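Local atomic coordinates of mannose-6-phosphate isomerase (Helicobacter pylori, PDB entry 2QH5), a protein that probably makes GDP-mannose and diphosphate from mannose 1-phosphate and GTP, a reaction expected of the nucleotidyltransferase domain that forms this N-terminal piece. Residues N7-G12 against T54-N59; S38-S43 against T110-L115; K203-T208 against Q253-K258. All blocks are in the same frame, centred on the assembly; numbering follows the deposited sequence.

In the fold
From the N terminus the chain runs through strand 5-10, a segment that is not modelled (13-25), helix 39-48 and then strand 53-59, which lies beside the first strand; contact 1 closes this loop. Contact 2 opens on the helix inside that loop and closes only at the end of strand 106-111, so the two contacts cross. They touch, for strand 5-10 lies between strands 53-59 and 106-111, and Asn-7 and Ile-8 bond to Thr-110. Contact 3 comes later in the chain, in series with both, its centre about 23 Å from that of contact 1. It ties a surface helix end to the loop entering strand 257-261, in another part of the same mixed sheet.

Contact 1: N7-G12 against T54-N59; sequences NILLSG and TLIVCN
Strands 7-10 and 54-59 run side by side in the same direction, their short axes 18° apart, and exchange a regular parallel ladder. Leu-55 N gives a nearly straight bond to Asn-7 O (2.8 Å), Leu-55 O takes Leu-9 N, and Leu-9 O takes Val-57 N. At the end of the ladder Val-57 O is gripped twice, by Ser-11 N (2.8 Å) nearly along the C=O axis and by Gly-12 N (3.0 Å) on a lone pair, so the chain turns off the strand while still tied to its neighbour.

Asn-7 sends CG anti to its backbone N (chi1 179°), alongside Thr-54. Its CB lies beside Thr-54 OG1, its CG rests against Thr-54 CG2, and OD1 meets the same methyl at 3.5 Å. At the tip, OD1 accepts from a water that in turn accepts from Thr-54 OG1, while ND2 bonds to Thr-110 OG1 and Ile-108 O of the next strand. An amide suits this buried place because it can accept toward one strand and donate toward the other.

Branched aliphatic residues fill the rest. On the face of Asn-7, Leu-9 CD1 meets Ile-56 CD1 at 3.9 Å; Leu-9 is covered by Phe-44 of helix 39-48, Ile-56 by Ile-70 and strand 78-84. On the other face, Val-57 CG1 sits 3.8 Å from Leu-10 CD2 and also touches Ile-8 CG2, under helix 90-99. Two adjacent parallel strands joined through helix 39-48 make a beta-alpha-beta crossover, the first unit of the Rossmann-like sheet of GT-A nucleotidyltransferases.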
# COMPACT_ATOMS: atom_id res chain seq x y z
N ASN A 7 -5.00 -8.29 2.01
CA ASN A 7 -4.92 -7.14 1.13
C ASN A 7 -5.15 -5.88 1.96
O ASN A 7 -6.17 -5.76 2.62
CB ASN A 7 -5.96 -7.23 0.01
CG ASN A 7 -5.93 -6.03 -0.92
OD1 ASN A 7 -6.97 -5.61 -1.44
ND2 ASN A 7 -4.75 -5.45 -1.13
N ILE A 8 -4.18 -4.97 1.95
CA ILE A 8 -4.35 -3.67 2.58
C ILE A 8 -4.63 -2.66 1.49
O ILE A 8 -3.72 -2.19 0.80
CB ILE A 8 -3.12 -3.22 3.38
CG1 ILE A 8 -2.66 -4.32 4.35
CG2 ILE A 8 -3.43 -1.91 4.11
CD1 ILE A 8 -3.67 -4.74 5.38
N LEU A 9 -5.91 -2.33 1.35
CA LEU A 9 -6.39 -1.49 0.25
C LEU A 9 -6.41 -0.04 0.72
O LEU A 9 -7.31 0.38 1.44
CB LEU A 9 -7.80 -1.97 -0.18
CG LEU A 9 -8.21 -2.02 -1.64
CD1 LEU A 9 -9.71 -2.25 -1.72
CD2 LEU A 9 -7.83 -0.77 -2.43
N LEU A 10 -5.40 0.73 0.33
CA LEU A 10 -5.27 2.11 0.78
C LEU A 10 -6.11 3.06 -0.06
O LEU A 10 -5.79 3.31 -1.22
CB LEU A 10 -3.81 2.56 0.74
CG LEU A 10 -2.77 1.79 1.55
CD1 LEU A 10 -1.39 2.26 1.13
CD2 LEU A 10 -2.96 1.99 3.03
N SER A 11 -7.17 3.61 0.55
CA SER A 11 -8.04 4.58 -0.12
C SER A 11 -7.97 5.98 0.49
O SER A 11 -8.20 6.97 -0.20
CB SER A 11 -9.48 4.08 -0.12
OG SER A 11 -9.53 2.75 -0.60
N GLY A 12 -7.66 6.05 1.78
CA GLY A 12 -7.57 7.33 2.48
C GLY A 12 -6.54 8.28 1.89
O GLY A 12 -6.89 9.25 1.21
N THR A 54 -9.50 -8.79 3.19
CA THR A 54 -9.14 -7.42 2.84
C THR A 54 -9.34 -6.51 4.04
O THR A 54 -10.24 -6.72 4.86
CB THR A 54 -9.92 -6.92 1.61
OG1 THR A 54 -9.79 -7.88 0.55
CG2 THR A 54 -9.38 -5.58 1.12
N LEU A 55 -8.44 -5.54 4.18
CA LEU A 55 -8.60 -4.43 5.10
C LEU A 55 -8.55 -3.18 4.27
O LEU A 55 -7.52 -2.85 3.69
CB LEU A 55 -7.50 -4.40 6.16
CG LEU A 55 -7.54 -3.26 7.20
CD1 LEU A 55 -8.90 -3.19 7.87
CD2 LEU A 55 -6.45 -3.43 8.25
N ILE A 56 -9.69 -2.50 4.19
CA ILE A 56 -9.82 -1.24 3.47
C ILE A 56 -9.58 -0.11 4.44
O ILE A 56 -10.22 -0.03 5.49
CB ILE A 56 -11.22 -1.10 2.90
CG1 ILE A 56 -11.66 -2.43 2.27
CG2 ILE A 56 -11.29 0.08 1.94
CD1 ILE A 56 -12.45 -2.30 1.02
N VAL A 57 -8.61 0.73 4.13
CA VAL A 57 -8.38 1.90 4.94
C VAL A 57 -8.79 3.16 4.16
O VAL A 57 -8.23 3.46 3.12
CB VAL A 57 -6.95 1.92 5.60
CG1 VAL A 57 -6.01 0.91 4.96
CG2 VAL A 57 -6.36 3.32 5.67
N CYS A 58 -9.82 3.85 4.66
CA CYS A 58 -10.35 5.04 4.01
C CYS A 58 -10.77 6.08 5.02
O CYS A 58 -10.82 5.81 6.22
CB CYS A 58 -11.54 4.70 3.09
SG CYS A 58 -12.92 3.81 3.88
N ASN A 59 -11.07 7.28 4.53
CA ASN A 59 -11.65 8.32 5.35
C ASN A 59 -13.05 7.92 5.80
O ASN A 59 -13.80 7.31 5.04
CB ASN A 59 -11.71 9.63 4.56
CG ASN A 59 -11.88 10.83 5.46
OD1 ASN A 59 -12.95 11.07 6.01
ND2 ASN A 59 -10.80 11.60 5.63
O HOH W 1 -9.09 -7.10 -1.87

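Contact 2: S38-S43 against T110-L115; sequences SLFELS and TPSDHL
Leu-39 and Ser-43, one turn apart on the helix, both direct their CB toward the 110-115 segment. The two branches of Leu-39 divide the work: CD1 lies against the backbone of Asp-113, 3.9 Å from its CA, while CD2 reaches along the chain to His-114 O and to Leu-115 CB (4.1 Å). A leucine fits here because its fork can straddle a bent backbone. Ser-43, with OG anti to its carbonyl carbon (chi1 -66°), stands between two carbonyl oxygens, Ser-112 O at 2.8 Å and Leu-39 O at 3.0 Å. Its single proton can serve either one, though Leu-39 O already takes the helical bond from Ser-43 N. Leu-39 O and Ser-112 O lie only 3.2 Å apart, so this hydroxyl probably eases their repulsion. A serine is small enough to let the helix come this close. Phe-40 points its CB away, yet the edge of its ring, at CD1, touches Ser-112 CB at 4.0 Å.

A second shell positions both partners. The helix start is a capping box: Ser-38 OG accepts from Glu-41 N, and Glu-41 OE1 accepts a weak bond from Ser-38 N. Glu-69 bonds to the same Ser-38 hydroxyl. Ser-112 OG bonds to Leu-10 O, and Arg-46, further along the same helix, to His-114 O. Pro-111 CB lies over one face of the His-114 ring, which also meets Trp-266 edge-to-face. The Pro-Ser-Asp-His turn leaves strand 106-111, parallel to strand 5-10, and resembles the segment here in related guanylyltransferases, where the C-terminal strand ends line the nucleotide-sugar site, probably so here too; the first modelled helix of the Rossmann-like core packs against it.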
# COMPACT_ATOMS: atom_id res chain seq x y z
N SER A 38 -15.42 1.84 -10.87
CA SER A 38 -14.47 2.80 -10.31
C SER A 38 -13.09 2.17 -10.10
O SER A 38 -12.97 0.94 -10.04
CB SER A 38 -14.99 3.36 -8.99
OG SER A 38 -15.05 2.35 -8.00
N LEU A 39 -12.07 3.01 -9.99
CA LEU A 39 -10.71 2.55 -9.70
C LEU A 39 -10.68 1.73 -8.41
O LEU A 39 -10.07 0.66 -8.37
CB LEU A 39 -9.76 3.74 -9.56
CG LEU A 39 -9.28 4.37 -10.86
CD1 LEU A 39 -8.50 5.66 -10.57
CD2 LEU A 39 -8.45 3.38 -11.65
N PHE A 40 -11.36 2.25 -7.39
CA PHE A 40 -11.52 1.58 -6.10
C PHE A 40 -12.05 0.15 -6.21
O PHE A 40 -11.44 -0.78 -5.68
CB PHE A 40 -12.41 2.43 -5.17
CG PHE A 40 -12.73 1.75 -3.86
CD1 PHE A 40 -11.82 1.78 -2.80
CD2 PHE A 40 -13.93 1.08 -3.68
CE1 PHE A 40 -12.11 1.15 -1.61
CE2 PHE A 40 -14.23 0.45 -2.49
CZ PHE A 40 -13.31 0.47 -1.45
N GLU A 41 -13.17 -0.05 -6.90
CA GLU A 41 -13.73 -1.40 -7.04
C GLU A 41 -12.92 -2.30 -7.98
O GLU A 41 -12.92 -3.52 -7.84
CB GLU A 41 -15.20 -1.38 -7.44
CG GLU A 41 -15.50 -0.85 -8.82
CD GLU A 41 -16.98 -0.88 -9.13
OE1 GLU A 41 -17.60 0.20 -9.07
OE2 GLU A 41 -17.51 -1.97 -9.41
N LEU A 42 -12.23 -1.68 -8.94
CA LEU A 42 -11.29 -2.40 -9.80
C LEU A 42 -10.11 -2.92 -8.98
O LEU A 42 -9.76 -4.10 -9.07
CB LEU A 42 -10.81 -1.50 -10.94
CG LEU A 42 -11.33 -1.69 -12.37
CD1 LEU A 42 -12.46 -2.73 -12.54
CD2 LEU A 42 -11.72 -0.33 -12.93
N SER A 43 -9.53 -2.02 -8.17
CA SER A 43 -8.44 -2.36 -7.26
C SER A 43 -8.86 -3.39 -6.21
O SER A 43 -8.08 -4.26 -5.83
CB SER A 43 -7.90 -1.11 -6.57
OG SER A 43 -7.29 -0.22 -7.49
N THR A 110 -1.88 -2.21 -1.44
CA THR A 110 -2.27 -1.80 -2.79
C THR A 110 -3.08 -0.51 -2.78
O THR A 110 -4.20 -0.50 -2.28
CB THR A 110 -3.14 -2.90 -3.48
OG1 THR A 110 -4.25 -3.27 -2.64
CG2 THR A 110 -2.31 -4.14 -3.75
N PRO A 111 -2.53 0.58 -3.33
CA PRO A 111 -3.31 1.81 -3.48
C PRO A 111 -4.52 1.60 -4.40
O PRO A 111 -4.46 0.79 -5.32
CB PRO A 111 -2.32 2.80 -4.10
CG PRO A 111 -0.97 2.24 -3.78
CD PRO A 111 -1.15 0.75 -3.84
N SER A 112 -5.60 2.33 -4.15
CA SER A 112 -6.87 2.10 -4.84
C SER A 112 -7.00 2.84 -6.16
O SER A 112 -7.79 2.45 -7.01
CB SER A 112 -8.04 2.48 -3.93
OG SER A 112 -7.88 3.80 -3.44
N ASP A 113 -6.22 3.91 -6.33
CA ASP A 113 -6.26 4.73 -7.55
C ASP A 113 -5.35 4.19 -8.67
O ASP A 113 -4.71 4.96 -9.40
CB ASP A 113 -5.92 6.19 -7.23
CG ASP A 113 -4.62 6.35 -6.44
OD1 ASP A 113 -4.47 7.37 -5.73
OD2 ASP A 113 -3.74 5.47 -6.53
N HIS A 114 -5.31 2.86 -8.80
CA HIS A 114 -4.48 2.20 -9.79
C HIS A 114 -5.30 1.53 -10.88
O HIS A 114 -6.31 0.88 -10.60
CB HIS A 114 -3.60 1.14 -9.13
CG HIS A 114 -2.35 1.68 -8.51
ND1 HIS A 114 -1.57 0.93 -7.65
CD2 HIS A 114 -1.75 2.89 -8.60
CE1 HIS A 114 -0.54 1.66 -7.26
NE2 HIS A 114 -0.63 2.85 -7.82
N LEU A 115 -4.85 1.70 -12.12
CA LEU A 115 -5.41 0.98 -13.25
C LEU A 115 -4.39 -0.04 -13.75
O LEU A 115 -3.26 0.31 -14.12
CB LEU A 115 -5.81 1.94 -14.37
CG LEU A 115 -7.11 1.70 -15.14
CD1 LEU A 115 -7.18 2.66 -16.33
CD2 LEU A 115 -7.31 0.25 -15.59

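Contact 3: K203-T208 against Q253-K258; sequences KKHAPT and QSHKIK
The imidazole of His-205 is sandwiched between a backbone oxygen and its own neighbour in the helix. Over one face stands Gln-253 O, 3.2 Å from His-205 NE2; because it is over the ring face and not in line with NE2 in the ring plane, the angle is too poor for a hydrogen bond. Lys-204 CB covers the opposite face, offset toward the rim, and at the ring edge His-255 CD2 approaches NE2. Gln-253 O also lies over one face of the His-255 ring, offset toward the rim. The Gln-253 side chain slides past in the opposite direction, its CB 3.7 Å from His-205 CD2 and its amide plane turned 64° from the ring. ND1 makes a weak bond to Glu-201 O, which may help to set the ring's rotation.

Beyond the ring the Lys-204 and Lys-256 chains cross at about a right angle, their NZ atoms 3.7 Å apart, with a water accepting from Lys-256 NZ (2.9 Å) and weakly from Lys-204 NZ. Glu-201 OE1, salt-bridged to Lys-204 but only in a long, weak ion pair with Lys-256, would lower their repulsion; long flexible lysines can adjust here. Glu-201 also bonds to Ser-254 OG, which accepts from Lys-256 N in an ST turn.

The contact thus joins the C-terminal end of helix 195-205, just before helix 207-216, to the loop leading from helix 246-251 into strand 257-261, parallel to strand 138-144.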
# COMPACT_ATOMS: atom_id res chain seq x y z
N LYS A 203 10.75 -0.44 13.40
CA LYS A 203 11.41 -0.22 14.69
C LYS A 203 12.84 0.28 14.50
O LYS A 203 13.23 1.28 15.11
CB LYS A 203 11.40 -1.50 15.53
CG LYS A 203 11.57 -1.25 17.03
CD LYS A 203 11.15 -2.48 17.83
CE LYS A 203 11.40 -2.30 19.32
NZ LYS A 203 12.84 -2.54 19.68
N LYS A 204 13.60 -0.40 13.64
CA LYS A 204 14.97 -0.03 13.32
C LYS A 204 15.11 1.37 12.74
O LYS A 204 15.98 2.13 13.16
CB LYS A 204 15.58 -1.03 12.32
CG LYS A 204 16.08 -2.33 12.93
CD LYS A 204 17.38 -2.82 12.25
CE LYS A 204 17.14 -3.53 10.91
NZ LYS A 204 16.44 -4.84 11.06
N HIS A 205 14.26 1.71 11.78
CA HIS A 205 14.53 2.86 10.92
C HIS A 205 13.68 4.09 11.18
O HIS A 205 14.13 5.21 10.95
CB HIS A 205 14.51 2.44 9.45
CG HIS A 205 15.66 1.57 9.07
ND1 HIS A 205 15.53 0.22 8.82
CD2 HIS A 205 16.99 1.84 8.96
CE1 HIS A 205 16.72 -0.29 8.54
NE2 HIS A 205 17.62 0.67 8.62
N ALA A 206 12.46 3.87 11.67
CA ALA A 206 11.60 4.97 12.10
C ALA A 206 10.95 4.63 13.44
O ALA A 206 9.73 4.44 13.51
CB ALA A 206 10.56 5.29 11.04
N PRO A 207 11.76 4.55 14.51
CA PRO A 207 11.32 4.06 15.82
C PRO A 207 10.19 4.87 16.45
O PRO A 207 9.34 4.32 17.14
CB PRO A 207 12.58 4.16 16.69
CG PRO A 207 13.48 5.09 15.99
CD PRO A 207 13.18 4.95 14.53
N THR A 208 10.20 6.18 16.20
CA THR A 208 9.24 7.09 16.82
C THR A 208 7.95 7.17 16.02
O THR A 208 6.96 7.74 16.48
CB THR A 208 9.83 8.50 16.98
OG1 THR A 208 10.16 9.03 15.69
CG2 THR A 208 11.07 8.48 17.87
N GLN A 253 15.77 3.71 3.68
CA GLN A 253 16.75 3.32 4.70
C GLN A 253 16.84 1.83 4.92
O GLN A 253 17.79 1.36 5.55
CB GLN A 253 16.43 4.00 6.02
CG GLN A 253 16.98 5.40 6.12
CD GLN A 253 15.93 6.38 6.51
OE1 GLN A 253 15.65 7.33 5.77
NE2 GLN A 253 15.30 6.16 7.66
N SER A 254 15.86 1.08 4.43
CA SER A 254 15.85 -0.37 4.63
C SER A 254 16.89 -1.10 3.77
O SER A 254 17.05 -0.83 2.57
CB SER A 254 14.45 -0.94 4.39
OG SER A 254 14.42 -2.32 4.67
N HIS A 255 17.61 -2.02 4.42
CA HIS A 255 18.58 -2.85 3.73
C HIS A 255 17.93 -4.11 3.13
O HIS A 255 18.60 -4.89 2.46
CB HIS A 255 19.70 -3.26 4.69
CG HIS A 255 20.51 -2.11 5.21
ND1 HIS A 255 21.38 -1.39 4.41
CD2 HIS A 255 20.59 -1.55 6.44
CE1 HIS A 255 21.95 -0.44 5.13
NE2 HIS A 255 21.49 -0.52 6.37
N LYS A 256 16.63 -4.28 3.37
CA LYS A 256 15.93 -5.51 3.02
C LYS A 256 14.92 -5.38 1.88
O LYS A 256 13.87 -6.02 1.90
CB LYS A 256 15.25 -6.07 4.26
CG LYS A 256 16.23 -6.34 5.37
CD LYS A 256 15.62 -7.06 6.55
CE LYS A 256 16.72 -7.37 7.56
NZ LYS A 256 16.19 -7.77 8.88
N ILE A 257 15.27 -4.60 0.86
CA ILE A 257 14.37 -4.29 -0.24
C ILE A 257 14.69 -5.04 -1.55
O ILE A 257 15.80 -4.93 -2.07
CB ILE A 257 14.35 -2.77 -0.51
CG1 ILE A 257 13.92 -2.02 0.75
CG2 ILE A 257 13.44 -2.40 -1.70
CD1 ILE A 257 14.16 -0.54 0.69
N LYS A 258 13.70 -5.77 -2.07
CA LYS A 258 13.78 -6.34 -3.41
C LYS A 258 12.71 -5.77 -4.34
O LYS A 258 11.73 -5.19 -3.88
CB LYS A 258 13.70 -7.87 -3.37
CG LYS A 258 14.86 -8.55 -2.64
CD LYS A 258 16.17 -8.44 -3.40
CE LYS A 258 17.25 -9.30 -2.77
NZ LYS A 258 18.04 -8.56 -1.77
O HOH W 2 13.90 -6.37 10.04